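Local coordinates for protein Amuc_1102 (Akkermansia muciniphila, PDB 7DSZ) that is of unproven function but adopts an immunoglobulin-like fold related to archaeal type IV pilus proteins and may therefore take part in pilus-like surface structures, at residues M17-L26 / V141-Y151. Sequence-based numbering, arbitrary orientation. Where two conformers were deposited one is given.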
ATOM      1  N   MET C  17     -10.064   5.346 -30.989  1.00 31.19           N
ATOM      2  CA  MET C  17     -10.293   6.608 -30.288  1.00 25.57           C
ATOM      3  C   MET C  17      -8.967   7.286 -29.958  1.00 25.25           C
ATOM      4  O   MET C  17      -7.991   6.637 -29.569  1.00 27.62           O
ATOM      5  CB  MET C  17     -11.102   6.373 -29.005  1.00 29.35           C
ATOM      6  CG  MET C  17     -11.366   7.637 -28.182  1.00 25.92           C
ATOM      7  SD  MET C  17     -12.246   7.274 -26.627  1.00 27.17           S
ATOM      8  CE  MET C  17     -11.158   6.023 -25.966  1.00 26.87           C
ATOM      9  N   GLN C  18      -8.923   8.598 -30.153  1.00 23.15           N
ATOM     10  CA  GLN C  18      -7.771   9.401 -29.793  1.00 21.93           C
ATOM     11  C   GLN C  18      -8.191  10.385 -28.717  1.00 20.03           C
ATOM     12  O   GLN C  18      -9.366  10.725 -28.576  1.00 21.29           O
ATOM     13  CB  GLN C  18      -7.185  10.139 -31.004  1.00 23.88           C
ATOM     14  CG  GLN C  18      -6.873   9.213 -32.168  1.00 22.33           C
ATOM     15  CD  GLN C  18      -6.246   9.952 -33.338  1.00 28.16           C
ATOM     16  OE1 GLN C  18      -5.103  10.393 -33.270  1.00 33.44           O
ATOM     17  NE2 GLN C  18      -7.004  10.109 -34.401  1.00 29.51           N
ATOM     18  N   VAL C  19      -7.209  10.859 -27.971  1.00 22.68           N
ATOM     19  CA  VAL C  19      -7.438  11.623 -26.758  1.00 22.59           C
ATOM     20  C   VAL C  19      -6.554  12.860 -26.788  1.00 23.66           C
ATOM     21  O   VAL C  19      -5.394  12.791 -27.214  1.00 24.59           O
ATOM     22  CB  VAL C  19      -7.140  10.731 -25.525  1.00 28.79           C
ATOM     23  CG1 VAL C  19      -6.967  11.546 -24.283  1.00 30.17           C
ATOM     24  CG2 VAL C  19      -8.246   9.686 -25.362  1.00 30.71           C
ATOM     25  N   ARG C  20      -7.100  13.984 -26.339  1.00 21.93           N
ATOM     26  CA  ARG C  20      -6.350  15.214 -26.149  1.00 23.28           C
ATOM     27  C   ARG C  20      -6.497  15.695 -24.715  1.00 23.91           C
ATOM     28  O   ARG C  20      -7.601  15.698 -24.155  1.00 26.03           O
ATOM     29  CB  ARG C  20      -6.817  16.304 -27.107  1.00 26.04           C
ATOM     30  CG  ARG C  20      -6.517  15.959 -28.561  1.00 22.70           C
ATOM     31  CD  ARG C  20      -5.012  15.935 -28.806  1.00 30.69           C
ATOM     32  NE  ARG C  20      -4.663  15.546 -30.171  1.00 34.61           N
ATOM     33  CZ  ARG C  20      -4.360  14.309 -30.555  1.00 31.22           C
ATOM     34  NH1 ARG C  20      -4.351  13.301 -29.686  1.00 27.32           N
ATOM     35  NH2 ARG C  20      -4.053  14.077 -31.823  1.00 28.57           N
ATOM     36  N   VAL C  21      -5.379  16.108 -24.132  1.00 21.28           N
ATOM     37  CA  VAL C  21      -5.318  16.523 -22.737  1.00 19.71           C
ATOM     38  C   VAL C  21      -4.868  17.977 -22.688  1.00 23.42           C
ATOM     39  O   VAL C  21      -3.805  18.327 -23.215  1.00 24.11           O
ATOM     40  CB  VAL C  21      -4.365  15.625 -21.929  1.00 17.98           C
ATOM     41  CG1 VAL C  21      -4.262  16.122 -20.503  1.00 22.14           C
ATOM     42  CG2 VAL C  21      -4.870  14.186 -21.954  1.00 18.75           C
ATOM     43  N   SER C  22      -5.685  18.828 -22.085  1.00 19.90           N
ATOM     44  CA  SER C  22      -5.342  20.227 -21.878  0.50 21.55           C
ATOM     45  C   SER C  22      -4.758  20.369 -20.477  1.00 24.04           C
ATOM     46  O   SER C  22      -5.478  20.238 -19.487  1.00 22.24           O
ATOM     47  CB  SER C  22      -6.567  21.121 -22.044  0.50 26.71           C
ATOM     48  OG  SER C  22      -6.229  22.470 -21.780  0.50 30.08           O
ATOM     49  N   LEU C  23      -3.454  20.631 -20.395  1.00 23.24           N
ATOM     50  CA  LEU C  23      -2.775  20.833 -19.115  1.00 23.44           C
ATOM     51  C   LEU C  23      -2.711  22.307 -18.752  1.00 27.69           C
ATOM     52  O   LEU C  23      -2.547  23.164 -19.620  1.00 26.72           O
ATOM     53  CB  LEU C  23      -1.346  20.287 -19.164  1.00 21.21           C
ATOM     54  CG  LEU C  23      -1.152  18.795 -19.384  1.00 23.34           C
ATOM     55  CD1 LEU C  23       0.334  18.504 -19.576  1.00 21.83           C
ATOM     56  CD2 LEU C  23      -1.697  18.011 -18.177  1.00 21.36           C
ATOM     57  N   GLU C  24      -2.833  22.599 -17.460  1.00 22.39           N
ATOM     58  CA  GLU C  24      -2.452  23.909 -16.965  1.00 24.07           C
ATOM     59  C   GLU C  24      -1.031  23.773 -16.424  1.00 22.50           C
ATOM     60  O   GLU C  24      -0.235  23.042 -17.006  1.00 27.89           O
ATOM     61  CB  GLU C  24      -3.456  24.420 -15.927  1.00 26.93           C
ATOM     62  CG  GLU C  24      -4.919  24.436 -16.450  1.00 29.30           C
ATOM     63  CD  GLU C  24      -5.103  25.270 -17.720  1.00 38.99           C
ATOM     64  OE1 GLU C  24      -4.409  26.301 -17.868  1.00 31.14           O
ATOM     65  OE2 GLU C  24      -5.944  24.892 -18.573  1.00 36.76           O
ATOM     66  N   LYS C  25      -0.676  24.473 -15.361  1.00 23.26           N
ATOM     67  CA  LYS C  25       0.696  24.407 -14.872  1.00 24.64           C
ATOM     68  C   LYS C  25       0.775  23.541 -13.622  1.00 21.94           C
ATOM     69  O   LYS C  25      -0.168  23.482 -12.832  1.00 22.76           O
ATOM     70  CB  LYS C  25       1.229  25.805 -14.559  1.00 28.94           C
ATOM     71  CG  LYS C  25       1.193  26.752 -15.761  1.00 31.39           C
ATOM     72  CD  LYS C  25       1.834  28.079 -15.396  1.00 37.93           C
ATOM     73  CE  LYS C  25       1.940  29.001 -16.594  1.00 43.97           C
ATOM     74  NZ  LYS C  25       2.634  30.259 -16.181  1.00 47.43           N
ATOM     75  N   LEU C  26       1.922  22.884 -13.443  1.00 19.14           N
ATOM     76  CA  LEU C  26       2.233  22.238 -12.166  1.00 18.46           C
ATOM     77  C   LEU C  26       2.565  23.301 -11.126  1.00 21.73           C
ATOM     78  O   LEU C  26       3.476  24.113 -11.330  1.00 22.90           O
ATOM     79  CB  LEU C  26       3.413  21.278 -12.324  1.00 18.97           C
ATOM     80  CG  LEU C  26       3.636  20.343 -11.135  1.00 19.50           C
ATOM     81  CD1 LEU C  26       2.498  19.314 -10.984  1.00 19.58           C
ATOM     82  CD2 LEU C  26       4.965  19.637 -11.280  1.00 17.58           C
ATOM     83  N   VAL C 141       2.122  13.544 -20.410  1.00 16.77           N
ATOM     84  CA  VAL C 141       0.937  12.691 -20.328  1.00 14.96           C
ATOM     85  C   VAL C 141       0.912  11.771 -21.537  1.00 22.28           C
ATOM     86  O   VAL C 141       1.024  12.238 -22.678  1.00 21.51           O
ATOM     87  CB  VAL C 141      -0.362  13.517 -20.271  1.00 19.30           C
ATOM     88  CG1 VAL C 141      -1.566  12.577 -20.099  1.00 20.26           C
ATOM     89  CG2 VAL C 141      -0.299  14.538 -19.138  1.00 20.98           C
ATOM     90  N   GLU C 142       0.739  10.475 -21.295  1.00 18.45           N
ATOM     91  CA  GLU C 142       0.629   9.495 -22.366  1.00 21.28           C
ATOM     92  C   GLU C 142      -0.742   8.828 -22.342  1.00 26.79           C
ATOM     93  O   GLU C 142      -1.314   8.577 -21.269  1.00 23.21           O
ATOM     94  CB  GLU C 142       1.728   8.427 -22.263  1.00 22.20           C
ATOM     95  CG  GLU C 142       3.126   8.987 -22.447  1.00 24.38           C
ATOM     96  CD  GLU C 142       4.217   7.927 -22.347  1.00 35.99           C
ATOM     97  OE1 GLU C 142       3.889   6.744 -22.138  1.00 41.51           O
ATOM     98  OE2 GLU C 142       5.408   8.285 -22.471  1.00 40.78           O
ATOM     99  N   TYR C 143      -1.269   8.557 -23.533  1.00 20.20           N
ATOM    100  CA  TYR C 143      -2.458   7.737 -23.701  1.00 20.68           C
ATOM    101  C   TYR C 143      -2.105   6.590 -24.634  1.00 25.97           C
ATOM    102  O   TYR C 143      -1.619   6.820 -25.746  1.00 25.35           O
ATOM    103  CB  TYR C 143      -3.639   8.541 -24.264  1.00 22.16           C
ATOM    104  CG  TYR C 143      -4.818   7.639 -24.538  1.00 22.86           C
ATOM    105  CD1 TYR C 143      -5.551   7.100 -23.489  1.00 25.32           C
ATOM    106  CD2 TYR C 143      -5.166   7.277 -25.836  1.00 28.55           C
ATOM    107  CE1 TYR C 143      -6.610   6.255 -23.717  1.00 27.80           C
ATOM    108  CE2 TYR C 143      -6.235   6.420 -26.076  1.00 27.66           C
ATOM    109  CZ  TYR C 143      -6.950   5.913 -25.008  1.00 34.40           C
ATOM    110  OH  TYR C 143      -8.015   5.057 -25.204  1.00 29.99           O
ATOM    111  N   ASN C 144      -2.342   5.359 -24.178  1.00 25.74           N
ATOM    112  CA  ASN C 144      -1.959   4.158 -24.927  1.00 31.39           C
ATOM    113  C   ASN C 144      -0.511   4.229 -25.412  1.00 33.18           C
ATOM    114  O   ASN C 144      -0.198   3.903 -26.558  1.00 34.00           O
ATOM    115  CB  ASN C 144      -2.912   3.917 -26.098  1.00 36.90           C
ATOM    116  CG  ASN C 144      -4.201   3.238 -25.669  1.00 42.63           C
ATOM    117  OD1 ASN C 144      -4.252   2.569 -24.633  1.00 54.76           O
ATOM    118  ND2 ASN C 144      -5.250   3.394 -26.473  1.00 56.36           N
ATOM    119  N   GLY C 145       0.384   4.675 -24.537  1.00 28.31           N
ATOM    120  CA  GLY C 145       1.797   4.673 -24.858  1.00 32.68           C
ATOM    121  C   GLY C 145       2.271   5.771 -25.780  1.00 35.17           C
ATOM    122  O   GLY C 145       3.430   5.735 -26.204  1.00 37.60           O
ATOM    123  N   LYS C 146       1.425   6.746 -26.099  1.00 24.88           N
ATOM    124  CA  LYS C 146       1.780   7.872 -26.948  1.00 28.72           C
ATOM    125  C   LYS C 146       1.646   9.174 -26.170  1.00 25.18           C
ATOM    126  O   LYS C 146       0.617   9.417 -25.534  1.00 24.08           O
ATOM    127  CB  LYS C 146       0.879   7.932 -28.186  1.00 31.84           C
ATOM    128  CG  LYS C 146       1.060   9.214 -28.980  1.00 39.74           C
ATOM    129  CD  LYS C 146      -0.100   9.509 -29.932  1.00 48.51           C
ATOM    130  CE  LYS C 146       0.205  10.755 -30.758  1.00 58.50           C
ATOM    131  NZ  LYS C 146      -0.912  11.130 -31.673  1.00 55.44           N
ATOM    132  N   ILE C 147       2.661  10.030 -26.264  1.00 24.22           N
ATOM    133  CA  ILE C 147       2.606  11.334 -25.617  1.00 23.29           C
ATOM    134  C   ILE C 147       1.513  12.172 -26.264  1.00 27.79           C
ATOM    135  O   ILE C 147       1.488  12.355 -27.490  1.00 31.87           O
ATOM    136  CB  ILE C 147       3.967  12.039 -25.714  1.00 23.69           C
ATOM    137  CG1 ILE C 147       5.036  11.242 -24.960  1.00 28.52           C
ATOM    138  CG2 ILE C 147       3.867  13.484 -25.211  1.00 25.23           C
ATOM    139  CD1 ILE C 147       6.435  11.828 -25.111  1.00 32.51           C
ATOM    140  N   VAL C 148       0.599  12.682 -25.448  1.00 20.51           N
ATOM    141  CA  VAL C 148      -0.438  13.579 -25.942  1.00 24.51           C
ATOM    142  C   VAL C 148      -0.348  14.983 -25.354  1.00 27.70           C
ATOM    143  O   VAL C 148      -0.915  15.920 -25.939  1.00 29.45           O
ATOM    144  CB  VAL C 148      -1.847  12.985 -25.712  1.00 22.97           C
ATOM    145  CG1 VAL C 148      -2.006  11.685 -26.505  1.00 22.68           C
ATOM    146  CG2 VAL C 148      -2.113  12.757 -24.222  1.00 23.85           C
ATOM    147  N   ALA C 149       0.369  15.201 -24.253  1.00 21.76           N
ATOM    148  CA  ALA C 149       0.461  16.554 -23.719  1.00 23.70           C
ATOM    149  C   ALA C 149       1.731  16.674 -22.895  1.00 23.32           C
ATOM    150  O   ALA C 149       2.205  15.694 -22.318  1.00 21.91           O
ATOM    151  CB  ALA C 149      -0.767  16.933 -22.871  1.00 22.09           C
ATOM    152  N   THR C 150       2.275  17.888 -22.860  1.00 21.39           N
ATOM    153  CA  THR C 150       3.503  18.171 -22.131  1.00 21.88           C
ATOM    154  C   THR C 150       3.397  19.530 -21.460  1.00 27.45           C
ATOM    155  O   THR C 150       2.966  20.507 -22.082  1.00 25.74           O
ATOM    156  CB  THR C 150       4.725  18.149 -23.065  1.00 24.85           C
ATOM    157  OG1 THR C 150       4.873  16.844 -23.629  1.00 26.62           O
ATOM    158  CG2 THR C 150       5.985  18.504 -22.296  1.00 26.87           C
ATOM    159  N   TYR C 151       3.781  19.589 -20.189  1.00 20.75           N
ATOM    160  CA  TYR C 151       3.958  20.843 -19.472  1.00 19.71           C
ATOM    161  C   TYR C 151       5.430  20.960 -19.091  1.00 21.65           C
ATOM    162  O   TYR C 151       6.058  19.962 -18.735  1.00 22.59           O
ATOM    163  CB  TYR C 151       3.096  20.921 -18.200  1.00 22.47           C
ATOM    164  CG  TYR C 151       3.758  21.789 -17.156  1.00 22.14           C
ATOM    165  CD1 TYR C 151       3.606  23.169 -17.171  1.00 21.99           C
ATOM    166  CD2 TYR C 151       4.584  21.227 -16.175  1.00 22.03           C
ATOM    167  CE1 TYR C 151       4.265  23.974 -16.231  1.00 24.45           C
ATOM    168  CE2 TYR C 151       5.235  22.010 -15.243  1.00 22.11           C
ATOM    169  CZ  TYR C 151       5.085  23.377 -15.275  1.00 24.96           C
ATOM    170  OH  TYR C 151       5.740  24.132 -14.327  1.00 24.92           O
TER
HETATM  171  O   HOH W   1      -8.182   4.205 -27.780  1.00 34.02           O
HETATM  172  O   HOH W   2      -3.404  10.726 -31.011  1.00 34.11           O
HETATM  173  O   HOH W   3      -3.509  16.733 -26.141  1.00 29.12           O
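Val19 lays CG2 over the centre of the Tyr143 ring, a CH-pi contact 3.8 Å from the centroid and 6° off the normal. Tyr143 carries its CG anti to the backbone N (chi1 175°), which sends the ring across Val19 toward Met17; water 1 then joins Tyr143 OH to Met17 O. Further along, Val21 CG2 meets Val148 CG2 at 3.8 Å and reaches Val141 CG1, while Leu23 spreads its two methyls over both hairpin strands, CD1 against Ala149 CB and CD2 3.9 Å from Val141 CG2. Leu74 touches Val21 and Tyr143; Phe58 touches Leu23. At the far end Tyr151 lies with one face under the Leu26 backbone N, its hydroxyl held by Gln137.

The outer edge is looser and wet. Arg20 NH2 and Lys146 NZ, like charges, stay 4.3 Å apart; water 2 accepts from Arg20 NH1 and Lys146 NZ and donates to Gln18 OE1. Arg20 NH1 also donates to Val19 O (2.7 Å) from above the carbonyl plane, steadying the guanidinium. Val141 O takes Val148 N at 2.8 Å and, weakly, Ala149 N: a classic beta bulge. Strands 18-23 and 146-151 run nearly parallel (10°), bridged by water 3 between Val21 N and Val148 O, where two sheets meet at an immunoglobulin-like sandwich edge.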